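Local atomic coordinates of cellobiose 2-epimerase (Ruminococcus albus, PDB entry 3VW5), a protein that catalyses the reversible 2-epimerization of unmodified cellobiose, converting it to 4-O-beta-D-glucosyl-D-mannose. Residues A[188-193]-A[203-208]. The protein carries 2 engineered substitutions. Residues are numbered along the deposited sequence; the frame is centred on the assembly and turned at random.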
loop_
_atom_site.group_PDB
_atom_site.type_symbol
_atom_site.label_atom_id
_atom_site.label_comp_id
_atom_site.label_asym_id
_atom_site.label_seq_id
_atom_site.Cartn_x
_atom_site.Cartn_y
_atom_site.Cartn_z
ATOM N N ALA A 188 -5.871 -4.902 -4.546
ATOM C CA ALA A 188 -7.150 -5.320 -3.949
ATOM C C ALA A 188 -7.799 -6.494 -4.678
ATOM O O ALA A 188 -8.180 -7.477 -4.052
ATOM C CB ALA A 188 -8.141 -4.132 -3.848
ATOM N N TYR A 189 -7.937 -6.378 -5.998
ATOM C CA TYR A 189 -8.615 -7.405 -6.789
ATOM C C TYR A 189 -7.860 -8.720 -6.747
ATOM O O TYR A 189 -8.468 -9.790 -6.730
ATOM C CB TYR A 189 -8.827 -6.959 -8.238
ATOM C CG TYR A 189 -9.897 -5.916 -8.392
ATOM C CD1 TYR A 189 -10.446 -5.633 -9.639
ATOM C CD2 TYR A 189 -10.370 -5.211 -7.290
ATOM C CE1 TYR A 189 -11.434 -4.670 -9.789
ATOM C CE2 TYR A 189 -11.363 -4.248 -7.419
ATOM C CZ TYR A 189 -11.888 -3.975 -8.676
ATOM O OH TYR A 189 -12.872 -3.010 -8.820
ATOM N N THR A 190 -6.534 -8.638 -6.734
ATOM C CA THR A 190 -5.715 -9.819 -6.511
ATOM C C THR A 190 -6.172 -10.537 -5.246
ATOM O O THR A 190 -6.303 -11.753 -5.239
ATOM C CB THR A 190 -4.219 -9.478 -6.386
ATOM O OG1 THR A 190 -3.772 -8.870 -7.596
ATOM C CG2 THR A 190 -3.400 -10.740 -6.137
ATOM N N GLU A 191 -6.429 -9.782 -4.184
ATOM C CA GLU A 191 -6.746 -10.379 -2.892
ATOM C C GLU A 191 -8.170 -10.928 -2.878
ATOM O O GLU A 191 -8.422 -11.955 -2.273
ATOM C CB GLU A 191 -6.522 -9.370 -1.742
ATOM C CG GLU A 191 -6.611 -9.936 -0.323
ATOM C CD GLU A 191 -5.443 -10.861 0.035
ATOM O OE1 GLU A 191 -5.394 -11.358 1.194
ATOM O OE2 GLU A 191 -4.565 -11.094 -0.833
ATOM N N LEU A 192 -9.092 -10.233 -3.538
ATOM C CA LEU A 192 -10.477 -10.682 -3.655
ATOM C C LEU A 192 -10.529 -11.971 -4.453
ATOM O O LEU A 192 -11.357 -12.824 -4.194
ATOM C CB LEU A 192 -11.334 -9.641 -4.376
ATOM C CG LEU A 192 -12.726 -9.348 -3.803
ATOM C CD1 LEU A 192 -13.660 -8.822 -4.898
ATOM C CD2 LEU A 192 -13.315 -10.557 -3.101
ATOM N N TYR A 193 -9.649 -12.106 -5.437
ATOM C CA TYR A 193 -9.662 -13.304 -6.264
ATOM C C TYR A 193 -9.036 -14.460 -5.492
ATOM O O TYR A 193 -9.537 -15.577 -5.513
ATOM C CB TYR A 193 -8.941 -13.064 -7.592
ATOM C CG TYR A 193 -8.968 -14.249 -8.515
ATOM C CD1 TYR A 193 -10.045 -14.466 -9.375
ATOM C CD2 TYR A 193 -7.929 -15.160 -8.522
ATOM C CE1 TYR A 193 -10.081 -15.551 -10.214
ATOM C CE2 TYR A 193 -7.948 -16.256 -9.359
ATOM C CZ TYR A 193 -9.028 -16.448 -10.210
ATOM O OH TYR A 193 -9.046 -17.551 -11.047
ATOM N N ASP A 203 -11.509 -10.754 -14.493
ATOM C CA ASP A 203 -11.613 -9.972 -15.722
ATOM C C ASP A 203 -11.144 -8.537 -15.527
ATOM O O ASP A 203 -10.298 -8.059 -16.280
ATOM C CB ASP A 203 -13.029 -10.004 -16.304
ATOM C CG ASP A 203 -13.319 -11.296 -17.041
ATOM O OD1 ASP A 203 -12.345 -11.913 -17.546
ATOM O OD2 ASP A 203 -14.514 -11.695 -17.098
ATOM N N ARG A 204 -11.675 -7.862 -14.512
ATOM C CA ARG A 204 -11.280 -6.487 -14.256
ATOM C C ARG A 204 -9.780 -6.408 -13.933
ATOM O O ARG A 204 -9.066 -5.540 -14.467
ATOM C CB ARG A 204 -12.119 -5.889 -13.130
ATOM C CG ARG A 204 -13.616 -6.080 -13.314
ATOM C CD ARG A 204 -14.059 -5.617 -14.676
ATOM N NE ARG A 204 -13.729 -4.216 -14.913
ATOM C CZ ARG A 204 -13.120 -3.768 -16.007
ATOM N NH1 ARG A 204 -12.773 -4.613 -16.969
ATOM N NH2 ARG A 204 -12.857 -2.473 -16.134
ATOM N N LEU A 205 -9.310 -7.326 -13.084
ATOM C CA LEU A 205 -7.893 -7.459 -12.760
ATOM C C LEU A 205 -7.032 -7.505 -14.016
ATOM O O LEU A 205 -5.997 -6.832 -14.083
ATOM C CB LEU A 205 -7.628 -8.739 -11.956
ATOM C CG LEU A 205 -6.613 -8.759 -10.794
ATOM C CD1 LEU A 205 -5.974 -10.120 -10.682
ATOM C CD2 LEU A 205 -5.516 -7.685 -10.863
ATOM N N LYS A 206 -7.430 -8.313 -15.001
ATOM C CA LYS A 206 -6.608 -8.460 -16.197
ATOM C C LYS A 206 -6.611 -7.155 -16.997
ATOM O O LYS A 206 -5.600 -6.765 -17.601
ATOM C CB LYS A 206 -7.045 -9.656 -17.044
ATOM C CG LYS A 206 -6.598 -11.015 -16.502
ATOM C CD LYS A 206 -7.395 -12.162 -17.134
ATOM C CE LYS A 206 -6.956 -13.530 -16.594
ATOM N NZ LYS A 206 -6.981 -14.639 -17.628
ATOM N N PHE A 207 -7.739 -6.459 -16.970
ATOM C CA PHE A 207 -7.809 -5.170 -17.619
ATOM C C PHE A 207 -6.846 -4.162 -16.948
ATOM O O PHE A 207 -6.160 -3.383 -17.630
ATOM C CB PHE A 207 -9.240 -4.661 -17.627
ATOM C CG PHE A 207 -9.354 -3.187 -17.889
ATOM C CD1 PHE A 207 -9.486 -2.295 -16.838
ATOM C CD2 PHE A 207 -9.330 -2.694 -19.184
ATOM C CE1 PHE A 207 -9.595 -0.932 -17.068
ATOM C CE2 PHE A 207 -9.438 -1.333 -19.426
ATOM C CZ PHE A 207 -9.568 -0.448 -18.358
ATOM N N GLN A 208 -6.770 -4.196 -15.620
ATOM C CA GLN A 208 -5.846 -3.325 -14.907
ATOM C C GLN A 208 -4.389 -3.658 -15.217
ATOM O O GLN A 208 -3.579 -2.758 -15.444
ATOM C CB GLN A 208 -6.117 -3.371 -13.406
ATOM C CG GLN A 208 -7.446 -2.748 -13.022
ATOM C CD GLN A 208 -8.105 -3.457 -11.846
ATOM O OE1 GLN A 208 -7.483 -4.271 -11.148
ATOM N NE2 GLN A 208 -9.379 -3.153 -11.629
#
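Tyr-189 reaches from helix 179-196 into the space beside Arg-204, Leu-205 and Gln-208 of helix 199-216, and most of the contact is built round its ring. Its chi1 of -73° sets CG beside the backbone N, anti to the carbonyl carbon. The side chains of Tyr-189 and Arg-204 lie side by side, pointing the same way. The CB methylene of Arg-204 meets the ring at its edge, 3.6 Å from CE1 of Tyr-189; arginine suits the place by joining this aliphatic stem to a charged end. Gln-208 runs across the tyrosine at about a right angle, its amide plane tilted 51° from the ring and its CD 3.9 Å from CD1 of Tyr-189, with no hydrogen bond between them. Its NE2 is bonded instead to the hydroxyl of Tyr-152, which helps fix the amide where it crosses beside the ring.

At the base of the ring, CB of Tyr-189 packs on CG of Leu-205 at 3.8 Å, an apolar branch against a buried methylene. The end of the leucine also meets Thr-190, whose OG1 is 3.9 Å from CD2 of Leu-205; this oxygen bonds the carbonyl of Ile-186 one helical turn back, so the threonine can border an apolar partner. A long amphipathic ring suits position 189, since Glu-143 takes the Tyr-189 hydroxyl through OE2 and Arg-204 NE, in a salt bridge, through OE1. An alanine here would probably leave a gap beside Arg-204 and Gln-208 and Glu-143 OE2 without the tyrosine hydroxyl.

The helices, successive in the (alpha/alpha)6 barrel, run roughly antiparallel at 150°, their local axes 9.6 Å apart. Helix 129-145 covers the Tyr-189 flank, with Phe-139 edge-to-face to its ring; helix 241-258 touches Thr-190 and Leu-205, and strand 151-156 supplies Tyr-152.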